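Local coordinates for protein monosaccharide-transporting ATPase (Actinobacillus succinogenes, PDB 5DTE) that binds D-allose in its beta-pyranose form and probably serves as the periplasmic solute-binding component of an ABC sugar transporter, at residues A[32-37]-A[115-120]; A[75-80]-A[86-91]; A[94-99]-A[121-126]. All blocks are in the same frame, centred on the assembly; numbering follows the deposited sequence.

Contact 1. Residues A[32-37]-A[115-120]. With ALL (beta-D-allopyranose), chain E.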
loop_
_atom_site.group_PDB
_atom_site.type_symbol
_atom_site.label_atom_id
_atom_site.label_comp_id
_atom_site.label_asym_id
_atom_site.label_seq_id
_atom_site.Cartn_x
_atom_site.Cartn_y
_atom_site.Cartn_z
ATOM N N LEU A 32 0.551 -8.073 13.133
ATOM C CA LEU A 32 1.989 -7.846 13.093
ATOM C C LEU A 32 2.370 -7.007 11.894
ATOM O O LEU A 32 2.252 -7.441 10.750
ATOM C CB LEU A 32 2.734 -9.177 13.078
ATOM C CG LEU A 32 2.451 -9.980 14.348
ATOM C CD1 LEU A 32 3.131 -11.326 14.300
ATOM C CD2 LEU A 32 2.892 -9.198 15.568
ATOM N N MET A 33 2.838 -5.797 12.162
ATOM C CA MET A 33 2.940 -4.788 11.117
ATOM C C MET A 33 4.374 -4.373 10.815
ATOM O O MET A 33 5.213 -4.301 11.705
ATOM C CB MET A 33 2.096 -3.573 11.513
ATOM C CG MET A 33 0.650 -3.936 11.734
ATOM S SD MET A 33 -0.364 -2.600 12.333
ATOM C CE MET A 33 -0.385 -1.539 10.900
ATOM N N LYS A 34 4.643 -4.097 9.544
ATOM C CA LYS A 34 5.986 -3.745 9.113
ATOM C C LYS A 34 6.381 -2.341 9.572
ATOM O O LYS A 34 7.572 -2.035 9.711
ATOM C CB LYS A 34 6.104 -3.876 7.587
ATOM C CG LYS A 34 5.184 -3.015 6.749
ATOM C CD LYS A 34 5.109 -3.551 5.317
ATOM C CE LYS A 34 4.757 -2.452 4.320
ATOM N NZ LYS A 34 4.726 -2.932 2.907
ATOM N N THR A 35 5.384 -1.500 9.835
ATOM C CA THR A 35 5.644 -0.153 10.335
ATOM C C THR A 35 4.369 0.508 10.872
ATOM O O THR A 35 3.262 0.038 10.633
ATOM C CB THR A 35 6.275 0.755 9.230
ATOM O OG1 THR A 35 6.793 1.956 9.817
ATOM C CG2 THR A 35 5.256 1.100 8.138
ATOM N N LEU A 36 4.554 1.588 11.618
ATOM C CA LEU A 36 3.462 2.448 12.046
ATOM C C LEU A 36 3.841 3.908 11.792
ATOM O O LEU A 36 3.039 4.816 12.040
ATOM C CB LEU A 36 3.137 2.240 13.523
ATOM C CG LEU A 36 2.089 1.213 13.941
ATOM C CD1 LEU A 36 1.909 1.295 15.443
ATOM C CD2 LEU A 36 0.755 1.421 13.225
ATOM N N SER A 37 5.075 4.108 11.313
ATOM C CA SER A 37 5.601 5.421 10.930
ATOM C C SER A 37 4.770 6.066 9.829
ATOM O O SER A 37 4.652 7.289 9.771
ATOM C CB SER A 37 7.057 5.301 10.468
ATOM O OG SER A 37 7.890 4.780 11.491
ATOM N N LEU A 115 -1.830 -10.084 4.979
ATOM C CA LEU A 115 -2.408 -8.768 4.664
ATOM C C LEU A 115 -1.432 -7.887 3.881
ATOM O O LEU A 115 -0.226 -8.016 4.049
ATOM C CB LEU A 115 -2.838 -8.053 5.957
ATOM C CG LEU A 115 -3.445 -6.642 5.943
ATOM C CD1 LEU A 115 -4.798 -6.635 5.246
ATOM C CD2 LEU A 115 -3.600 -6.102 7.361
ATOM N N ASP A 116 -1.973 -7.023 3.020
ATOM C CA ASP A 116 -1.242 -5.977 2.260
ATOM C C ASP A 116 -0.250 -6.457 1.190
ATOM O O ASP A 116 -0.520 -6.345 -0.011
ATOM C CB ASP A 116 -0.483 -5.036 3.214
ATOM C CG ASP A 116 0.113 -3.820 2.494
ATOM O OD1 ASP A 116 -0.569 -3.244 1.611
ATOM O OD2 ASP A 116 1.265 -3.443 2.809
ATOM N N VAL A 117 0.911 -6.932 1.631
ATOM C CA VAL A 117 1.964 -7.384 0.729
ATOM C C VAL A 117 1.796 -8.878 0.456
ATOM O O VAL A 117 1.694 -9.676 1.381
ATOM C CB VAL A 117 3.356 -7.077 1.318
ATOM C CG1 VAL A 117 4.455 -7.763 0.517
ATOM C CG2 VAL A 117 3.586 -5.551 1.395
ATOM N N ARG A 118 1.732 -9.253 -0.820
ATOM C CA ARG A 118 1.382 -10.628 -1.176
ATOM C C ARG A 118 2.605 -11.517 -1.324
ATOM O O ARG A 118 3.565 -11.164 -2.039
ATOM C CB ARG A 118 0.564 -10.661 -2.464
ATOM C CG ARG A 118 -0.058 -12.022 -2.763
ATOM C CD ARG A 118 -0.926 -11.984 -4.032
ATOM N NE ARG A 118 -0.984 -13.279 -4.709
ATOM C CZ ARG A 118 -1.764 -14.290 -4.332
ATOM N NH1 ARG A 118 -1.739 -15.437 -5.002
ATOM N NH2 ARG A 118 -2.564 -14.161 -3.281
ATOM N N LEU A 119 2.556 -12.666 -0.639
ATOM C CA LEU A 119 3.614 -13.680 -0.709
ATOM C C LEU A 119 3.767 -14.248 -2.139
ATOM O O LEU A 119 2.795 -14.350 -2.888
ATOM C CB LEU A 119 3.346 -14.826 0.281
ATOM C CG LEU A 119 3.204 -14.618 1.800
ATOM C CD1 LEU A 119 3.115 -15.962 2.509
ATOM C CD2 LEU A 119 4.320 -13.790 2.400
ATOM N N ASP A 120 4.996 -14.608 -2.508
ATOM C CA ASP A 120 5.279 -15.152 -3.835
ATOM C C ASP A 120 4.439 -16.398 -4.099
ATOM O O ASP A 120 4.568 -17.390 -3.384
ATOM C CB ASP A 120 6.766 -15.485 -3.969
ATOM C CG ASP A 120 7.282 -15.295 -5.380
ATOM O OD1 ASP A 120 7.186 -14.162 -5.898
ATOM O OD2 ASP A 120 7.781 -16.278 -5.969
HETATM C C1 ALL E . 2.447 -0.504 0.870
HETATM C C2 ALL E . 1.023 -0.173 1.272
HETATM C C3 ALL E . 0.816 1.280 1.482
HETATM C C4 ALL E . 1.892 1.899 2.318
HETATM C C5 ALL E . 3.229 1.613 1.655
HETATM C C6 ALL E . 4.379 2.339 2.274
HETATM O O1 ALL E . 2.678 -1.858 0.909
HETATM O O2 ALL E . 0.156 -0.600 0.198
HETATM O O3 ALL E . 0.827 1.946 0.180
HETATM O O4 ALL E . 1.678 3.314 2.430
HETATM O O5 ALL E . 3.448 0.176 1.745
HETATM O O6 ALL E . 4.672 1.763 3.529
#

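Contact 2. Residues A[75-80]-A[86-91]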
loop_
_atom_site.group_PDB
_atom_site.type_symbol
_atom_site.label_atom_id
_atom_site.label_comp_id
_atom_site.label_asym_id
_atom_site.label_seq_id
_atom_site.Cartn_x
_atom_site.Cartn_y
_atom_site.Cartn_z
ATOM N N GLY A 75 10.656 -12.836 13.141
ATOM C CA GLY A 75 10.871 -12.986 14.563
ATOM C C GLY A 75 9.553 -12.874 15.286
ATOM O O GLY A 75 9.197 -13.737 16.060
ATOM N N LEU A 76 8.807 -11.823 14.979
ATOM C CA LEU A 76 7.527 -11.548 15.622
ATOM C C LEU A 76 6.446 -12.597 15.349
ATOM O O LEU A 76 5.675 -12.950 16.252
ATOM C CB LEU A 76 7.021 -10.176 15.180
ATOM C CG LEU A 76 7.944 -9.031 15.552
ATOM C CD1 LEU A 76 7.402 -7.732 14.976
ATOM C CD2 LEU A 76 8.100 -8.966 17.067
ATOM N N VAL A 77 6.364 -13.071 14.107
ATOM C CA VAL A 77 5.347 -14.052 13.765
ATOM C C VAL A 77 5.538 -15.307 14.592
ATOM O O VAL A 77 4.607 -15.781 15.242
ATOM C CB VAL A 77 5.371 -14.428 12.292
ATOM C CG1 VAL A 77 4.460 -15.627 12.056
ATOM C CG2 VAL A 77 4.933 -13.265 11.453
ATOM N N GLU A 78 6.762 -15.822 14.574
ATOM C CA GLU A 78 7.104 -17.044 15.289
ATOM C C GLU A 78 6.874 -16.935 16.803
ATOM O O GLU A 78 6.499 -17.919 17.452
ATOM C CB GLU A 78 8.550 -17.415 14.989
ATOM C CG GLU A 78 8.805 -17.438 13.506
ATOM C CD GLU A 78 10.210 -17.845 13.143
ATOM O OE1 GLU A 78 11.163 -17.518 13.896
ATOM O OE2 GLU A 78 10.348 -18.500 12.086
ATOM N N ASN A 79 7.094 -15.748 17.359
ATOM C CA ASN A 79 6.788 -15.514 18.762
ATOM C C ASN A 79 5.327 -15.837 19.020
ATOM O O ASN A 79 5.001 -16.590 19.927
ATOM C CB ASN A 79 7.090 -14.068 19.169
ATOM C CG ASN A 79 8.567 -13.711 19.029
ATOM O OD1 ASN A 79 9.415 -14.581 18.821
ATOM N ND2 ASN A 79 8.879 -12.419 19.148
ATOM N N MET A 80 4.455 -15.281 18.190
ATOM C CA MET A 80 3.014 -15.472 18.318
ATOM C C MET A 80 2.607 -16.946 18.159
ATOM O O MET A 80 1.730 -17.433 18.869
ATOM C CB MET A 80 2.293 -14.587 17.297
ATOM C CG MET A 80 2.611 -13.086 17.423
ATOM S SD MET A 80 2.160 -12.437 19.069
ATOM C CE MET A 80 3.780 -12.292 19.872
ATOM N N ASP A 86 -4.528 -17.157 19.007
ATOM C CA ASP A 86 -5.646 -17.815 18.311
ATOM C C ASP A 86 -5.609 -17.624 16.782
ATOM O O ASP A 86 -5.910 -18.554 16.022
ATOM C CB ASP A 86 -6.978 -17.321 18.880
ATOM C CG ASP A 86 -7.200 -17.771 20.315
ATOM O OD1 ASP A 86 -7.053 -18.984 20.599
ATOM O OD2 ASP A 86 -7.514 -16.911 21.163
ATOM N N ALA A 87 -5.249 -16.418 16.344
ATOM C CA ALA A 87 -4.948 -16.151 14.933
ATOM C C ALA A 87 -3.863 -15.075 14.768
ATOM O O ALA A 87 -3.582 -14.300 15.691
ATOM C CB ALA A 87 -6.206 -15.736 14.183
ATOM N N ILE A 88 -3.263 -15.037 13.582
ATOM C CA ILE A 88 -2.318 -13.986 13.228
ATOM C C ILE A 88 -2.667 -13.289 11.896
ATOM O O ILE A 88 -2.935 -13.926 10.880
ATOM C CB ILE A 88 -0.887 -14.537 13.132
ATOM C CG1 ILE A 88 -0.609 -15.511 14.271
ATOM C CG2 ILE A 88 0.111 -13.411 13.148
ATOM C CD1 ILE A 88 0.677 -16.247 14.091
ATOM N N ILE A 89 -2.668 -11.965 11.930
ATOM C CA ILE A 89 -2.749 -11.153 10.734
ATOM C C ILE A 89 -1.399 -10.475 10.550
ATOM O O ILE A 89 -0.967 -9.695 11.402
ATOM C CB ILE A 89 -3.856 -10.098 10.838
ATOM C CG1 ILE A 89 -5.198 -10.784 11.080
ATOM C CG2 ILE A 89 -3.886 -9.214 9.588
ATOM C CD1 ILE A 89 -6.275 -9.873 11.631
ATOM N N VAL A 90 -0.720 -10.774 9.451
ATOM C CA VAL A 90 0.578 -10.179 9.212
ATOM C C VAL A 90 0.628 -9.493 7.845
ATOM O O VAL A 90 0.041 -9.968 6.863
ATOM C CB VAL A 90 1.713 -11.231 9.335
ATOM C CG1 VAL A 90 1.738 -12.166 8.137
ATOM C CG2 VAL A 90 3.039 -10.548 9.475
ATOM N N THR A 91 1.304 -8.343 7.825
ATOM C CA THR A 91 1.615 -7.582 6.620
ATOM C C THR A 91 3.088 -7.792 6.315
ATOM O O THR A 91 3.935 -7.063 6.834
ATOM C CB THR A 91 1.358 -6.096 6.810
ATOM O OG1 THR A 91 2.348 -5.574 7.707
ATOM C CG2 THR A 91 -0.018 -5.871 7.418
#

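Contact 3. Residues A[94-99]-A[121-126]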
loop_
_atom_site.group_PDB
_atom_site.type_symbol
_atom_site.label_atom_id
_atom_site.label_comp_id
_atom_site.label_asym_id
_atom_site.label_seq_id
_atom_site.Cartn_x
_atom_site.Cartn_y
_atom_site.Cartn_z
ATOM N N ASP A 94 8.532 -9.140 2.776
ATOM C CA ASP A 94 9.323 -9.894 1.834
ATOM C C ASP A 94 8.418 -11.002 1.306
ATOM O O ASP A 94 7.813 -11.728 2.090
ATOM C CB ASP A 94 10.567 -10.451 2.527
ATOM C CG ASP A 94 11.594 -10.950 1.561
ATOM O OD1 ASP A 94 12.746 -10.475 1.660
ATOM O OD2 ASP A 94 11.263 -11.824 0.727
ATOM N N SER A 95 8.295 -11.133 -0.006
ATOM C CA SER A 95 7.278 -12.034 -0.543
ATOM C C SER A 95 7.625 -13.498 -0.270
ATOM O O SER A 95 6.753 -14.381 -0.271
ATOM C CB SER A 95 7.091 -11.796 -2.048
ATOM O OG SER A 95 8.339 -11.719 -2.721
ATOM N N ILE A 96 8.902 -13.743 0.000
ATOM C CA ILE A 96 9.411 -15.101 0.075
ATOM C C ILE A 96 9.874 -15.501 1.474
ATOM O O ILE A 96 9.619 -16.618 1.924
ATOM C CB ILE A 96 10.548 -15.265 -0.929
ATOM C CG1 ILE A 96 9.977 -15.070 -2.331
ATOM C CG2 ILE A 96 11.241 -16.614 -0.760
ATOM C CD1 ILE A 96 10.905 -15.443 -3.442
ATOM N N ALA A 97 10.520 -14.570 2.167
ATOM C CA ALA A 97 11.084 -14.820 3.493
ATOM C C ALA A 97 10.099 -15.390 4.504
ATOM O O ALA A 97 10.490 -16.157 5.378
ATOM C CB ALA A 97 11.673 -13.550 4.036
ATOM N N PHE A 98 8.829 -15.012 4.385
ATOM C CA PHE A 98 7.807 -15.433 5.349
ATOM C C PHE A 98 7.156 -16.789 5.074
ATOM O O PHE A 98 6.305 -17.231 5.835
ATOM C CB PHE A 98 6.711 -14.370 5.440
ATOM C CG PHE A 98 7.144 -13.129 6.160
ATOM C CD1 PHE A 98 7.852 -12.142 5.494
ATOM C CD2 PHE A 98 6.862 -12.957 7.508
ATOM C CE1 PHE A 98 8.263 -11.008 6.151
ATOM C CE2 PHE A 98 7.267 -11.826 8.172
ATOM C CZ PHE A 98 7.969 -10.844 7.492
ATOM N N ILE A 99 7.544 -17.456 3.998
ATOM C CA ILE A 99 6.944 -18.749 3.697
ATOM C C ILE A 99 7.239 -19.829 4.762
ATOM O O ILE A 99 6.320 -20.517 5.191
ATOM C CB ILE A 99 7.382 -19.240 2.304
ATOM C CG1 ILE A 99 6.647 -18.446 1.234
ATOM C CG2 ILE A 99 7.116 -20.726 2.128
ATOM C CD1 ILE A 99 7.023 -18.870 -0.149
ATOM N N ALA A 121 3.577 -16.346 -5.111
ATOM C CA ALA A 121 2.685 -17.463 -5.397
ATOM C C ALA A 121 3.454 -18.698 -5.847
ATOM O O ALA A 121 3.266 -19.787 -5.299
ATOM C CB ALA A 121 1.672 -17.072 -6.440
ATOM N N LYS A 122 4.324 -18.535 -6.838
ATOM C CA LYS A 122 5.096 -19.665 -7.349
ATOM C C LYS A 122 5.987 -20.296 -6.287
ATOM O O LYS A 122 6.210 -21.503 -6.308
ATOM C CB LYS A 122 5.946 -19.251 -8.548
ATOM C CG LYS A 122 5.208 -19.398 -9.852
ATOM C CD LYS A 122 6.144 -19.764 -10.991
ATOM C CE LYS A 122 5.409 -19.745 -12.323
ATOM N NZ LYS A 122 6.272 -20.175 -13.456
ATOM N N ALA A 123 6.495 -19.480 -5.365
ATOM C CA ALA A 123 7.339 -19.966 -4.272
ATOM C C ALA A 123 6.531 -20.719 -3.205
ATOM O O ALA A 123 6.971 -21.744 -2.664
ATOM C CB ALA A 123 8.084 -18.808 -3.649
ATOM N N ALA A 124 5.349 -20.189 -2.912
ATOM C CA ALA A 124 4.373 -20.830 -2.044
ATOM C C ALA A 124 3.882 -22.165 -2.614
ATOM O O ALA A 124 3.631 -23.133 -1.876
ATOM C CB ALA A 124 3.202 -19.887 -1.822
ATOM N N GLU A 125 3.717 -22.200 -3.931
ATOM C CA GLU A 125 3.336 -23.422 -4.617
ATOM C C GLU A 125 4.375 -24.495 -4.391
ATOM O O GLU A 125 4.053 -25.643 -4.061
ATOM C CB GLU A 125 3.188 -23.161 -6.103
ATOM C CG GLU A 125 2.448 -24.240 -6.846
ATOM C CD GLU A 125 2.283 -23.869 -8.287
ATOM O OE1 GLU A 125 3.264 -23.352 -8.867
ATOM O OE2 GLU A 125 1.167 -24.040 -8.819
ATOM N N ALA A 126 5.630 -24.085 -4.564
ATOM C CA ALA A 126 6.782 -24.964 -4.497
ATOM C C ALA A 126 6.875 -25.711 -3.171
ATOM O O ALA A 126 7.232 -26.889 -3.141
ATOM C CB ALA A 126 8.041 -24.167 -4.735
#

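Contact 1. Residues A[32-37]-A[115-120]
Lys34 and Asp116 meet round the anomeric hydroxyl of the bound sugar: allose O1 bonds to both side chains, whose direct link is a long salt bridge. The site is the ligand cleft of a type I periplasmic binding protein. Lys34 follows strand 28-33 and Asp116 follows strand 112-115, so both stand at the C-terminal ends of strands in the parallel sheet of one lobe. The nearest CA atoms, of Lys34 and Val117, are 10.0 Å apart, and the lysine covers that gap: CG starts between backbone N and carbonyl carbon (chi1 60°), and the chain beyond it is extended. It crosses the Asp116 side chain at about a right angle. Lys34 NZ donates to allose O1 at 3.1 Å and makes the salt bridge with Asp116 OD2 at 3.5 Å. Asp116 turns CG anti to its own N and divides its carboxylate between two neighbouring hydroxyls. Asp116 OD2 accepts from allose O1 at 2.8 Å and Asp116 OD1 from allose O2 at 3.1 Å. O1 is therefore donor to an acid and acceptor from an amine at once, and the nearby ammonium would probably stabilise the carboxylate charge. Asn170 and Tyr133 hold the carbonyl of Asp116, while Glu67, Arg174 and Asp250 also hydrogen-bond the sugar. Val117 lies against the same amine, its CG2 3.8 Å from allose O1.

Contact 2. Residues A[75-80]-A[86-91]
Val77 and Val90 meet methyl to methyl, with their side chains crossing at about a right angle: CG2 of Val77 lies 3.9 Å from CG2 of Val90. On Val77 that methyl sits beside the backbone N, whereas CG1 is anti to the N (chi1 170°) and leans to the other strand residue, coming within 4.3 Å of Ile88 CD1. One branched side chain of helix 70-82 thus serves two residues of strand 87-90, a different methyl for each. Ile88 answers with a single atom. Its CB is directed at the helix, and CG1, anti to the carbonyl carbon, carries CD1 forward to the helix surface. There Ile88 CD1 is 4.1 Å from Val77 O and 4.0 Å from Met80 CB, so it rests against backbone as well as side chain. Met80 offers only the root of its side chain here. Its CB sets out toward the strand, but the chain bends at chi2 and chi3 and the thioether turns off toward strand 28-33, where the methionine packs on Ala30 and Leu32. No hydrogen bond joins the segments, and all four touching residues are buried. The pairing of Val77 with Val90 and Met80 with Ile88 runs in opposite chain directions: the axes of segments 75-80 and 87-90 run at 169° and approach to 9.7 Å. Ile89, between the two strand contacts, packs on helix 272-287 instead, placing a helix on each face of the sheet. Helix 70-82 belongs to the beta-alpha-beta crossover from strand 58-63 to strand 87-90, passing strand 28-33, a connection typical of the Rossmann-like alpha/beta lobe of this family of sugar-binding proteins.

Contact 3. Residues A[94-99]-A[121-126]
Ile99, at the start of helix 99-105, reaches across to helix 121-126 and carries most of the contact. From CB, which already points toward the other segment, CG1 runs beside the backbone N and anti to the carbonyl carbon (chi1 -74°), while CG2 takes the branch anti to the N. CB, CG1 and CG2 make no approach to the other helix within 4.2 Å; CG1 serves to extend the chain, and with chi2 at 180° it sends CD1 straight out. The tip does the touching. Ile99 CD1 sits 3.7 Å from Ala123 CB and 3.5 Å from Ala124 N, over the peptide that joins the two alanines, and reaches Ala124 CB more loosely at 4.3 Å. The small alanine side chains let this one methyl come down onto the backbone of the helix. Ile96 adds a lighter touch at the solvent-exposed margin, where its CG1 is 4.4 Å from Ala123 CB, so Ala123 receives both isoleucines.

Both isoleucines belong to one type I turn, Ile96 to Ile99, in the loop after strand 87-90. Just before it, Asp94 OD2 takes the N-H of Ile96 at its anti lone pair, an Asx turn, and that of Ala97 from above the carboxylate plane, which extends it to an Asx motif. The backbone of Ser95 bonds to Asp120, at the N-cap of helix 121-126, and Phe98 turns elsewhere, onto helix 70-82. Across the two segments there is no hydrogen bond and no paired charge. The joint is therefore purely apolar; the hydrogen bonds near it lie within each segment or between Ser95 and Asp120, so the side chains are probably held by van der Waals contact and burial of the Ile99 methyl.

Contacts 1 and 2 share the parallel sheet, where strands 28-33 and 87-90 are neighbours, and both are buried; contact 3 lies at the edge of the lobe and is partly open to solvent. Chemistry follows place. At the C-terminal strand ends, contact 1 is polar and centred on the sugar, whereas contact 2 joins helix to sheet with aliphatic side chains and no hydrogen bond, and contact 3 is aliphatic too but leans on alanines. Backbone bonds tie them: Leu32 N to Ile89 O and Leu115 N to Val90 O between contacts 1 and 2, Asp120 N to Ser95 O between 1 and 3. Contacts 2 and 3 meet loosely through Val77 and Phe98.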